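Local coordinates for peptidase M16 C-terminal domain-containing protein (Enterococcus faecalis, PDB 3D3Y) that is of unknown function but belongs to the M16 metallopeptidase-like family and is predicted to bind a metal ion, at residues E375-N378 against E379-P382; T33-H37 against E38-K42. One frame throughout, in Å; residues are numbered along the deposited sequence.

Contact 1 (E375-N378 against E379-P382); sequences EYLN and ELMP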
loop_
_atom_site.group_PDB
_atom_site.type_symbol
_atom_site.label_atom_id
_atom_site.label_comp_id
_atom_site.label_asym_id
_atom_site.label_seq_id
_atom_site.Cartn_x
_atom_site.Cartn_y
_atom_site.Cartn_z
ATOM N N GLU A 375 11.826 8.133 -0.652
ATOM C CA GLU A 375 12.200 8.942 -1.821
ATOM C C GLU A 375 10.997 9.198 -2.729
ATOM O O GLU A 375 10.805 10.309 -3.226
ATOM C CB GLU A 375 13.325 8.279 -2.627
ATOM C CG GLU A 375 14.684 8.253 -1.929
ATOM C CD GLU A 375 15.380 9.612 -1.899
ATOM O OE1 GLU A 375 14.902 10.570 -2.553
ATOM O OE2 GLU A 375 16.425 9.721 -1.215
ATOM N N TYR A 376 10.176 8.168 -2.931
ATOM C CA TYR A 376 8.997 8.334 -3.752
ATOM C C TYR A 376 8.018 9.340 -3.151
ATOM O O TYR A 376 7.585 10.273 -3.839
ATOM C CB TYR A 376 8.339 6.987 -4.043
ATOM C CG TYR A 376 7.359 7.061 -5.188
ATOM C CD1 TYR A 376 7.799 7.095 -6.496
ATOM C CD2 TYR A 376 5.984 7.106 -4.952
ATOM C CE1 TYR A 376 6.903 7.177 -7.563
ATOM C CE2 TYR A 376 5.077 7.189 -6.008
ATOM C CZ TYR A 376 5.542 7.205 -7.312
ATOM O OH TYR A 376 4.641 7.254 -8.354
ATOM N N LEU A 377 7.690 9.186 -1.868
ATOM C CA LEU A 377 6.783 10.132 -1.219
ATOM C C LEU A 377 7.314 11.528 -1.306
ATOM O O LEU A 377 6.573 12.452 -1.619
ATOM C CB LEU A 377 6.503 9.793 0.255
ATOM C CG LEU A 377 5.747 8.490 0.504
ATOM C CD1 LEU A 377 5.429 8.358 1.993
ATOM C CD2 LEU A 377 4.470 8.406 -0.360
ATOM N N ASN A 378 8.601 11.672 -1.007
ATOM C CA ASN A 378 9.328 12.927 -1.115
ATOM C C ASN A 378 9.209 13.596 -2.475
ATOM O O ASN A 378 9.101 14.821 -2.571
ATOM C CB ASN A 378 10.788 12.616 -0.908
ATOM C CG ASN A 378 11.397 13.492 0.078
ATOM O OD1 ASN A 378 11.745 14.623 -0.243
ATOM N ND2 ASN A 378 11.527 13.002 1.327
ATOM N N GLU A 379 9.273 12.775 -3.514
ATOM C CA GLU A 379 9.132 13.213 -4.890
ATOM C C GLU A 379 7.724 13.746 -5.124
ATOM O O GLU A 379 7.551 14.799 -5.706
ATOM C CB GLU A 379 9.423 12.047 -5.843
ATOM C CG GLU A 379 9.090 12.306 -7.311
ATOM C CD GLU A 379 9.926 13.421 -7.918
ATOM O OE1 GLU A 379 11.011 13.737 -7.369
ATOM O OE2 GLU A 379 9.490 13.976 -8.960
ATOM N N LEU A 380 6.724 13.020 -4.642
ATOM C CA LEU A 380 5.338 13.474 -4.722
ATOM C C LEU A 380 5.093 14.766 -3.944
ATOM O O LEU A 380 4.554 15.742 -4.474
ATOM C CB LEU A 380 4.393 12.377 -4.229
ATOM C CG LEU A 380 4.495 11.049 -4.976
ATOM C CD1 LEU A 380 3.713 9.976 -4.262
ATOM C CD2 LEU A 380 4.024 11.168 -6.413
HETATM N N MSE A 381 5.521 14.789 -2.690
HETATM C CA MSE A 381 5.202 15.900 -1.823
HETATM C C MSE A 381 6.430 16.493 -1.210
HETATM O O MSE A 381 6.763 16.194 -0.053
HETATM C CB MSE A 381 4.243 15.444 -0.748
HETATM C CG MSE A 381 3.005 14.839 -1.318
HETATM SE SE MSE A 381 1.943 14.279 0.151
HETATM C CE MSE A 381 2.423 12.445 0.337
ATOM N N PRO A 382 7.088 17.376 -1.975
ATOM C CA PRO A 382 8.434 17.872 -1.717
ATOM C C PRO A 382 8.597 18.613 -0.409
ATOM O O PRO A 382 9.709 18.736 0.090
ATOM C CB PRO A 382 8.691 18.837 -2.890
ATOM C CG PRO A 382 7.729 18.435 -3.937
ATOM C CD PRO A 382 6.517 17.985 -3.188
#
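Three backbone hydrogen bonds join residues 375-378 to 379-382, each from an N-H to the carbonyl four residues back. Glu-379 N reaches Glu-375 O at 2.9 Å. Leu-380 N bonds to Tyr-376 O at 3.0 Å. Met-381 N, on a selenomethionine, meets Leu-377 O at 2.8 Å.

The apolar part is carried by Tyr-376 and Leu-380. CD1 of Leu-380 meets the phenol ring obliquely, 3.6 Å from Tyr-376 CE2. The ring lies there because Tyr-376 holds CG anti to its own N (chi1 -164°). Leu-380 CG also rests on Tyr-376 O at 3.4 Å. Leu-377 adds a looser methyl contact, CD2 to Leu-380 CD1 at 4.3 Å.

This is the C-terminal end of helix 368-380, which packs beside the mixed sheet containing strands 12-18 and 200-207. Met-381 is the first residue to leave helical geometry. Beyond it, Pro-382 has no N-H to give, and its CA makes a C-H...O contact to Asn-378 O at 3.2 Å.

Two polar ends have partners outside the segments. The hydroxyl of Tyr-376 is hydrogen-bonded to Asn-32, and its ring has a cation-pi contact with Arg-30. The carboxylate of Glu-375 is held by Trp-371, one turn back in the same helix, and by Ser-1, probably a residue left from the expression tag.

Contact 2 (T33-H37 against E38-K42); sequences TRLNH and ETITK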
loop_
_atom_site.group_PDB
_atom_site.type_symbol
_atom_site.label_atom_id
_atom_site.label_comp_id
_atom_site.label_asym_id
_atom_site.label_seq_id
_atom_site.Cartn_x
_atom_site.Cartn_y
_atom_site.Cartn_z
ATOM N N THR A 33 -1.216 5.953 -11.689
ATOM C CA THR A 33 -2.500 6.338 -12.300
ATOM C C THR A 33 -3.516 6.674 -11.207
ATOM O O THR A 33 -3.330 6.297 -10.047
ATOM C CB THR A 33 -3.056 5.218 -13.226
ATOM O OG1 THR A 33 -4.035 5.779 -14.114
ATOM C CG2 THR A 33 -3.694 4.077 -12.400
ATOM N N ARG A 34 -4.579 7.381 -11.565
ATOM C CA ARG A 34 -5.711 7.573 -10.637
ATOM C C ARG A 34 -6.337 6.221 -10.243
ATOM O O ARG A 34 -6.522 5.343 -11.090
ATOM C CB ARG A 34 -6.767 8.506 -11.272
ATOM C CG ARG A 34 -7.939 8.898 -10.358
ATOM C CD ARG A 34 -9.029 9.724 -11.123
ATOM N NE ARG A 34 -9.822 8.834 -11.980
ATOM C CZ ARG A 34 -10.774 8.005 -11.534
ATOM N NH1 ARG A 34 -11.084 7.961 -10.243
ATOM N NH2 ARG A 34 -11.433 7.221 -12.381
ATOM N N LEU A 35 -6.657 6.049 -8.964
ATOM C CA LEU A 35 -7.354 4.824 -8.526
ATOM C C LEU A 35 -8.681 4.777 -9.266
ATOM O O LEU A 35 -9.393 5.771 -9.298
ATOM C CB LEU A 35 -7.586 4.851 -7.030
ATOM C CG LEU A 35 -8.178 3.593 -6.427
ATOM C CD1 LEU A 35 -7.099 2.532 -6.339
ATOM C CD2 LEU A 35 -8.756 3.922 -5.064
ATOM N N ASN A 36 -9.010 3.640 -9.866
ATOM C CA ASN A 36 -10.115 3.598 -10.860
ATOM C C ASN A 36 -10.675 2.181 -10.914
ATOM O O ASN A 36 -10.005 1.254 -11.344
ATOM C CB ASN A 36 -9.574 4.027 -12.233
ATOM C CG ASN A 36 -10.644 4.074 -13.329
ATOM O OD1 ASN A 36 -11.760 3.615 -13.156
ATOM N ND2 ASN A 36 -10.279 4.641 -14.472
ATOM N N HIS A 37 -11.915 2.004 -10.478
ATOM C CA HIS A 37 -12.508 0.668 -10.509
ATOM C C HIS A 37 -12.396 0.006 -11.892
ATOM O O HIS A 37 -12.376 -1.209 -11.972
ATOM C CB HIS A 37 -13.972 0.691 -10.033
ATOM C CG HIS A 37 -14.931 1.261 -11.031
ATOM N ND1 HIS A 37 -15.211 2.609 -11.113
ATOM C CD2 HIS A 37 -15.691 0.662 -11.976
ATOM C CE1 HIS A 37 -16.094 2.819 -12.075
ATOM N NE2 HIS A 37 -16.401 1.653 -12.615
ATOM N N GLU A 38 -12.352 0.794 -12.964
ATOM C CA GLU A 38 -12.259 0.217 -14.321
ATOM C C GLU A 38 -10.907 -0.458 -14.618
ATOM O O GLU A 38 -10.829 -1.270 -15.530
ATOM C CB GLU A 38 -12.625 1.249 -15.412
ATOM C CG GLU A 38 -14.074 1.783 -15.261
ATOM C CD GLU A 38 -14.452 2.919 -16.231
ATOM O OE1 GLU A 38 -13.593 3.376 -17.049
ATOM O OE2 GLU A 38 -15.630 3.375 -16.162
ATOM N N THR A 39 -9.848 -0.101 -13.872
ATOM C CA THR A 39 -8.499 -0.602 -14.176
ATOM C C THR A 39 -7.756 -1.267 -13.010
ATOM O O THR A 39 -6.671 -1.766 -13.207
ATOM C CB THR A 39 -7.561 0.489 -14.710
ATOM O OG1 THR A 39 -7.316 1.455 -13.678
ATOM C CG2 THR A 39 -8.157 1.173 -16.000
ATOM N N ILE A 40 -8.324 -1.279 -11.809
ATOM C CA ILE A 40 -7.610 -1.874 -10.650
ATOM C C ILE A 40 -7.300 -3.353 -10.854
ATOM O O ILE A 40 -6.168 -3.796 -10.666
ATOM C CB ILE A 40 -8.388 -1.654 -9.331
ATOM C CG1 ILE A 40 -8.293 -0.182 -8.904
ATOM C CG2 ILE A 40 -7.853 -2.542 -8.177
ATOM C CD1 ILE A 40 -9.394 0.252 -7.870
ATOM N N THR A 41 -8.322 -4.126 -11.198
ATOM C CA THR A 41 -8.152 -5.552 -11.406
ATOM C C THR A 41 -7.299 -5.822 -12.652
ATOM O O THR A 41 -6.498 -6.771 -12.678
ATOM C CB THR A 41 -9.539 -6.276 -11.570
ATOM O OG1 THR A 41 -10.315 -6.096 -10.386
ATOM C CG2 THR A 41 -9.325 -7.785 -11.820
ATOM N N LYS A 42 -7.458 -4.983 -13.672
ATOM C CA LYS A 42 -6.623 -5.087 -14.879
ATOM C C LYS A 42 -5.148 -4.897 -14.522
ATOM O O LYS A 42 -4.297 -5.695 -14.924
ATOM C CB LYS A 42 -7.049 -4.041 -15.913
ATOM C CG LYS A 42 -8.338 -4.424 -16.667
ATOM C CD LYS A 42 -8.740 -3.316 -17.598
ATOM C CE LYS A 42 -10.019 -3.677 -18.381
ATOM N NZ LYS A 42 -11.154 -3.437 -17.445
HETATM O O HOH W 1 -6.275 3.702 -14.834
HETATM O O HOH W 2 -6.621 2.254 -11.013
HETATM O O HOH W 3 -11.638 -3.523 -10.499
#
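Glu-38 lays its CG over one face of the His-37 imidazole, 3.8 Å from the ring centroid. This is a CH-pi contact, displaced toward the rim of the ring. The two side chains run side by side and point the same way. The carboxylate plane stands 81° from the ring, so the two flat groups are not stacked.

The segment is the turn that leads from strand 24-34 into helix 40-52. Thr-39 is the N-cap residue, but its side chain makes no capping bond. Asn-36 shapes the approach to the helix: its OD1 accepts Glu-38 N at 2.9 Å, an Asx turn, with the donor 51° out of the amide's carbonyl plane. An anti chi1 of -178° carries the amide of Asn-36 across to that N-H. The main-chain oxygen of Asn-36 takes two more donors: Thr-39 N at 2.9 Å, which closes a beta turn over the same residues, and, more weakly, Ile-40 N at 3.1 Å.

A small apolar contact joins Leu-35 to Ile-40. CD1 of Leu-35 touches CD1 of Ile-40 at 3.6 Å, and the two side chains cross at a slant. Both also touch His-86 on strand 85-95.

Salt bridges tie each end to other parts of the chain, Arg-34 to Asp-168 and Lys-42 to Glu-183. Lys-42 NZ also bonds to Glu-38 O at 2.9 Å, nearly in line with the carbonyl bond.

Three waters bridge polar atoms around the turn. One joins His-37 O to Thr-41 OG1. Two others meet at the hydroxyl of Thr-39: one also donates to Arg-34 O, while water 1 bridges Thr-33 OG1 to Thr-39 OG1, its oxygen 2.7 Å from Thr-39 OG1.

Overall arrangement
Contact 1 ends a helix and contact 2 starts one. Both are local and partly buried, and their centres lie about 22 Å apart. They share no helix or strand, but both adjoin the same six-stranded mixed sheet. Contact 2 grows directly out of strand 24-34. Contact 1 lies against that sheet and reaches the same strand through Tyr-376. The chemistry differs accordingly. In 375-382 regular main-chain bonds and a buried tyrosine dominate, and the more open side is at Pro-382. In 33-42 an asparagine, its main-chain oxygen and bridging waters carry the polar contacts, while the salt bridges run to residues outside. His-37 and Glu-38 are exposed, Leu-35 and Ile-40 buried.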